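Local coordinates for protein thioesterase (Pseudomonas aeruginosa, PDB 2O5U) that probably hydrolyses fatty acyl-CoA thioesters, as a putative thioesterase of the 4-hydroxybenzoyl-CoA thioesterase family with a hotdog fold, at residues 12-26 with 77-89. Numbering follows the deposited sequence.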
# COMPACT_ATOMS: atom_id res chain seq x y z
N GLN A 12 -19.06 -23.04 -1.34
CA GLN A 12 -19.52 -22.43 -0.08
C GLN A 12 -19.76 -20.87 -0.17
O GLN A 12 -20.26 -20.27 0.79
CB GLN A 12 -18.52 -22.73 1.07
CG GLN A 12 -18.33 -24.20 1.46
CD GLN A 12 -17.12 -24.41 2.41
OE1 GLN A 12 -16.26 -25.27 2.18
NE2 GLN A 12 -17.06 -23.62 3.48
N TYR A 13 -19.40 -20.24 -1.29
CA TYR A 13 -19.49 -18.77 -1.50
C TYR A 13 -20.48 -18.47 -2.61
O TYR A 13 -20.63 -19.29 -3.53
CB TYR A 13 -18.10 -18.19 -1.84
CG TYR A 13 -17.17 -18.45 -0.65
CD1 TYR A 13 -16.46 -19.63 -0.56
CD2 TYR A 13 -17.12 -17.57 0.41
CE1 TYR A 13 -15.66 -19.90 0.57
CE2 TYR A 13 -16.35 -17.81 1.56
CZ TYR A 13 -15.63 -18.99 1.64
OH TYR A 13 -14.87 -19.22 2.75
N LEU A 14 -21.13 -17.32 -2.56
CA LEU A 14 -22.29 -17.05 -3.44
C LEU A 14 -22.03 -16.07 -4.61
O LEU A 14 -22.75 -16.08 -5.66
CB LEU A 14 -23.48 -16.59 -2.63
CG LEU A 14 -24.30 -17.72 -2.01
CD1 LEU A 14 -23.59 -18.45 -0.82
CD2 LEU A 14 -25.65 -17.18 -1.55
N HIS A 15 -21.02 -15.23 -4.43
CA HIS A 15 -20.67 -14.21 -5.38
C HIS A 15 -19.15 -14.17 -5.54
O HIS A 15 -18.42 -14.21 -4.53
CB HIS A 15 -21.15 -12.87 -4.86
CG HIS A 15 -20.68 -11.70 -5.68
ND1 HIS A 15 -21.28 -11.32 -6.86
CD2 HIS A 15 -19.67 -10.82 -5.47
CE1 HIS A 15 -20.66 -10.26 -7.35
NE2 HIS A 15 -19.68 -9.94 -6.52
N PHE A 16 -18.69 -13.98 -6.77
CA PHE A 16 -17.26 -13.97 -7.09
C PHE A 16 -16.81 -12.71 -7.81
O PHE A 16 -17.51 -12.21 -8.69
CB PHE A 16 -16.90 -15.20 -7.94
CG PHE A 16 -16.98 -16.44 -7.15
CD1 PHE A 16 -18.19 -17.09 -7.01
CD2 PHE A 16 -15.86 -16.91 -6.45
CE1 PHE A 16 -18.30 -18.24 -6.22
CE2 PHE A 16 -15.96 -18.05 -5.66
CZ PHE A 16 -17.18 -18.70 -5.54
N GLN A 17 -15.61 -12.27 -7.49
CA GLN A 17 -15.07 -11.12 -8.18
C GLN A 17 -13.61 -11.28 -8.44
O GLN A 17 -12.84 -11.46 -7.49
CB GLN A 17 -15.26 -9.85 -7.37
CG GLN A 17 -14.82 -8.61 -8.15
CD GLN A 17 -14.61 -7.42 -7.27
OE1 GLN A 17 -15.23 -7.32 -6.22
NE2 GLN A 17 -13.78 -6.48 -7.70
N PRO A 18 -13.22 -11.12 -9.69
CA PRO A 18 -11.82 -11.14 -10.00
C PRO A 18 -11.18 -9.84 -9.49
O PRO A 18 -11.82 -8.77 -9.47
CB PRO A 18 -11.82 -11.22 -11.53
CG PRO A 18 -13.06 -10.53 -11.92
CD PRO A 18 -14.05 -10.89 -10.90
N ILE A 19 -9.93 -9.94 -9.04
CA ILE A 19 -9.13 -8.79 -8.64
C ILE A 19 -7.77 -9.00 -9.25
O ILE A 19 -7.17 -10.01 -9.01
CB ILE A 19 -8.97 -8.66 -7.11
CG1 ILE A 19 -10.37 -8.46 -6.45
CG2 ILE A 19 -8.03 -7.52 -6.75
CD1 ILE A 19 -10.35 -8.12 -4.97
N SER A 20 -7.30 -8.06 -10.07
CA SER A 20 -5.98 -8.21 -10.63
C SER A 20 -4.92 -7.95 -9.56
O SER A 20 -5.06 -7.05 -8.71
CB SER A 20 -5.79 -7.28 -11.83
OG SER A 20 -6.11 -5.93 -11.51
N THR A 21 -3.85 -8.74 -9.61
CA THR A 21 -2.72 -8.53 -8.71
C THR A 21 -1.80 -7.40 -9.24
O THR A 21 -1.77 -7.10 -10.46
CB THR A 21 -1.93 -9.81 -8.47
OG1 THR A 21 -1.65 -10.39 -9.75
CG2 THR A 21 -2.77 -10.79 -7.58
N ARG A 22 -1.08 -6.76 -8.30
CA ARG A 22 -0.23 -5.63 -8.62
C ARG A 22 1.18 -5.99 -8.22
O ARG A 22 1.38 -6.90 -7.40
CB ARG A 22 -0.64 -4.35 -7.90
CG ARG A 22 -2.06 -3.79 -8.34
CD ARG A 22 -2.49 -2.66 -7.40
NE ARG A 22 -3.87 -2.32 -7.73
CZ ARG A 22 -4.54 -1.32 -7.19
NH1 ARG A 22 -3.94 -0.53 -6.31
NH2 ARG A 22 -5.83 -1.11 -7.54
N TRP A 23 2.13 -5.30 -8.82
CA TRP A 23 3.59 -5.63 -8.66
C TRP A 23 3.93 -5.76 -7.19
O TRP A 23 4.50 -6.78 -6.73
CB TRP A 23 4.46 -4.54 -9.27
CG TRP A 23 5.88 -4.70 -8.84
CD1 TRP A 23 6.53 -4.04 -7.81
CD2 TRP A 23 6.83 -5.63 -9.40
NE1 TRP A 23 7.84 -4.52 -7.71
CE2 TRP A 23 8.04 -5.50 -8.65
CE3 TRP A 23 6.76 -6.58 -10.44
CZ2 TRP A 23 9.20 -6.20 -8.99
CZ3 TRP A 23 7.93 -7.32 -10.77
CH2 TRP A 23 9.13 -7.12 -10.02
N HIS A 24 3.53 -4.73 -6.43
CA HIS A 24 4.00 -4.65 -5.04
C HIS A 24 3.11 -5.48 -4.12
O HIS A 24 3.23 -5.37 -2.89
CB HIS A 24 4.10 -3.17 -4.57
CG HIS A 24 5.02 -2.95 -3.38
ND1 HIS A 24 5.27 -1.70 -2.87
CD2 HIS A 24 5.80 -3.81 -2.68
CE1 HIS A 24 6.14 -1.80 -1.88
NE2 HIS A 24 6.47 -3.07 -1.73
N ASP A 25 2.13 -6.22 -4.67
CA ASP A 25 1.42 -7.21 -3.83
C ASP A 25 2.45 -8.17 -3.25
O ASP A 25 2.30 -8.58 -2.09
CB ASP A 25 0.37 -8.01 -4.59
CG ASP A 25 -0.89 -7.17 -4.94
OD1 ASP A 25 -1.05 -6.06 -4.36
OD2 ASP A 25 -1.67 -7.66 -5.78
N ASN A 26 3.47 -8.51 -4.05
CA ASN A 26 4.49 -9.46 -3.55
C ASN A 26 5.36 -8.75 -2.53
O ASN A 26 5.73 -7.59 -2.70
CB ASN A 26 5.36 -10.02 -4.70
CG ASN A 26 4.58 -10.94 -5.63
OD1 ASN A 26 3.55 -11.45 -5.24
ND2 ASN A 26 5.07 -11.11 -6.84
N VAL A 77 -0.19 -17.22 -3.05
CA VAL A 77 -0.29 -16.87 -4.45
C VAL A 77 0.72 -15.74 -4.69
O VAL A 77 1.30 -15.24 -3.77
CB VAL A 77 -1.75 -16.40 -4.86
CG1 VAL A 77 -2.77 -17.47 -4.57
CG2 VAL A 77 -2.13 -15.06 -4.20
N ALA A 78 0.94 -15.38 -5.94
CA ALA A 78 1.92 -14.36 -6.24
C ALA A 78 1.47 -13.56 -7.43
O ALA A 78 0.99 -14.15 -8.43
CB ALA A 78 3.32 -15.05 -6.50
N PHE A 79 1.64 -12.25 -7.38
CA PHE A 79 1.58 -11.44 -8.60
C PHE A 79 2.52 -12.13 -9.63
O PHE A 79 3.63 -12.56 -9.25
CB PHE A 79 2.03 -9.98 -8.33
CG PHE A 79 2.42 -9.23 -9.59
CD1 PHE A 79 1.45 -8.54 -10.33
CD2 PHE A 79 3.72 -9.26 -10.07
CE1 PHE A 79 1.79 -7.90 -11.49
CE2 PHE A 79 4.06 -8.60 -11.24
CZ PHE A 79 3.09 -7.93 -11.96
N PRO A 80 2.09 -12.25 -10.90
CA PRO A 80 0.90 -11.71 -11.54
C PRO A 80 -0.23 -12.76 -11.72
O PRO A 80 -1.03 -12.65 -12.65
CB PRO A 80 1.42 -11.33 -12.92
CG PRO A 80 2.48 -12.39 -13.20
CD PRO A 80 2.93 -12.96 -11.90
N GLN A 81 -0.31 -13.73 -10.82
CA GLN A 81 -1.45 -14.64 -10.85
C GLN A 81 -2.80 -13.89 -10.82
O GLN A 81 -2.98 -12.84 -10.13
CB GLN A 81 -1.33 -15.67 -9.73
CG GLN A 81 -0.19 -16.66 -10.04
CD GLN A 81 -0.02 -17.69 -8.96
OE1 GLN A 81 0.15 -17.35 -7.80
NE2 GLN A 81 -0.13 -18.96 -9.31
N ARG A 82 -3.76 -14.43 -11.56
CA ARG A 82 -5.12 -13.89 -11.50
C ARG A 82 -5.90 -14.58 -10.37
O ARG A 82 -5.92 -15.80 -10.27
CB ARG A 82 -5.83 -14.04 -12.87
CG ARG A 82 -5.04 -13.51 -14.10
CD ARG A 82 -5.72 -13.97 -15.39
NE ARG A 82 -4.90 -13.66 -16.57
N ILE A 83 -6.52 -13.79 -9.52
CA ILE A 83 -7.20 -14.29 -8.35
C ILE A 83 -8.68 -13.91 -8.43
O ILE A 83 -9.07 -13.10 -9.28
CB ILE A 83 -6.50 -13.82 -7.00
CG1 ILE A 83 -6.62 -12.30 -6.74
CG2 ILE A 83 -4.98 -14.29 -6.93
CD1 ILE A 83 -7.89 -11.89 -5.88
N GLU A 84 -9.47 -14.51 -7.57
CA GLU A 84 -10.85 -14.11 -7.43
C GLU A 84 -11.29 -14.35 -6.01
O GLU A 84 -10.84 -15.30 -5.36
CB GLU A 84 -11.74 -14.82 -8.48
CG GLU A 84 -12.31 -16.11 -8.09
CD GLU A 84 -13.09 -16.76 -9.22
OE1 GLU A 84 -14.08 -16.15 -9.71
OE2 GLU A 84 -12.71 -17.88 -9.61
N MET A 85 -12.18 -13.47 -5.55
CA MET A 85 -12.68 -13.51 -4.18
C MET A 85 -14.06 -14.04 -4.21
O MET A 85 -14.87 -13.53 -5.01
CB MET A 85 -12.73 -12.10 -3.58
CG MET A 85 -11.39 -11.36 -3.52
SD MET A 85 -10.11 -12.30 -2.66
CE MET A 85 -10.77 -12.46 -1.01
N GLY A 86 -14.32 -15.07 -3.40
CA GLY A 86 -15.69 -15.52 -3.06
C GLY A 86 -16.21 -14.79 -1.83
O GLY A 86 -15.47 -14.53 -0.86
N LEU A 87 -17.47 -14.44 -1.90
CA LEU A 87 -18.14 -13.71 -0.87
C LEU A 87 -19.48 -14.35 -0.50
O LEU A 87 -20.23 -14.79 -1.40
CB LEU A 87 -18.37 -12.28 -1.37
CG LEU A 87 -19.18 -11.31 -0.49
CD1 LEU A 87 -18.59 -11.14 0.93
CD2 LEU A 87 -19.30 -9.96 -1.21
N ARG A 88 -19.72 -14.51 0.80
CA ARG A 88 -21.07 -14.73 1.31
C ARG A 88 -21.28 -13.92 2.60
O ARG A 88 -20.31 -13.53 3.23
CB ARG A 88 -21.29 -16.20 1.60
CG ARG A 88 -20.47 -16.68 2.73
CD ARG A 88 -21.01 -18.04 3.15
NE ARG A 88 -20.35 -18.55 4.36
CZ ARG A 88 -19.24 -19.30 4.35
NH1 ARG A 88 -18.64 -19.61 3.22
NH2 ARG A 88 -18.73 -19.73 5.49
N VAL A 89 -22.55 -13.72 2.97
CA VAL A 89 -22.90 -13.05 4.22
C VAL A 89 -23.26 -14.19 5.17
O VAL A 89 -24.13 -15.01 4.88
CB VAL A 89 -24.09 -12.07 3.98
CG1 VAL A 89 -24.90 -11.82 5.26
CG2 VAL A 89 -23.53 -10.75 3.32
O HOH W 1 -16.49 -20.85 5.38
O HOH W 2 -16.75 -11.55 -4.51
O HOH W 3 -4.04 -10.39 -12.14
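A classic beta bulge starts the antiparallel pairing of strand 15-19, outermost in this chain's sheet, with strand 83-89: Leu14 and His15 both face Leu87, whose O accepts from Leu14 N at 2.9 Å and from His15 N at 3.2 Å. Gln17 and Met85 exchange two bonds, and Ile19 N to Ile83 O is the last backbone-to-backbone bond. On the face of His15, Gln17 and Ile19, which is turned to helix 34-53, Ile19 CD1 packs on Met85 CG. On the other face, Gly86 is packed against the rings of Tyr13 and Phe16, with Phe16 CE2 3.6 Å from Gly86 CA. Beside it, the Glu84 carboxylate crosses Phe16 with OE1 near CB, while OE2 forms a salt bridge with Arg10, itself in cation-pi contact with Phe16. In the conformer described here, Arg88 places NH1 3.3 Å above one face of Tyr13, toward the rim, and bonds it to Gln12 O at 3.0 Å, a bent bond (132°) from above the carbonyl plane.

Beyond the strands, Thr21 OG1, at chi1 50° between backbone N and carbonyl carbon, donates to Gln81 O over 2.8 Å. The Asn26 amide grips the Phe79 backbone twice: OD1 takes Phe79 N and ND2 donates to Phe79 O, the latter nearly straight at 166°. Phe79's ring is sandwiched between Trp23 CA, 3.7 Å from its centroid, and, on the opposite face, CB of Pro80, which a cis peptide joins to Phe79. The pairing joins the first and third strands, in chain order, of the antiparallel sheet packed against helix 34-53, the hotdog fold.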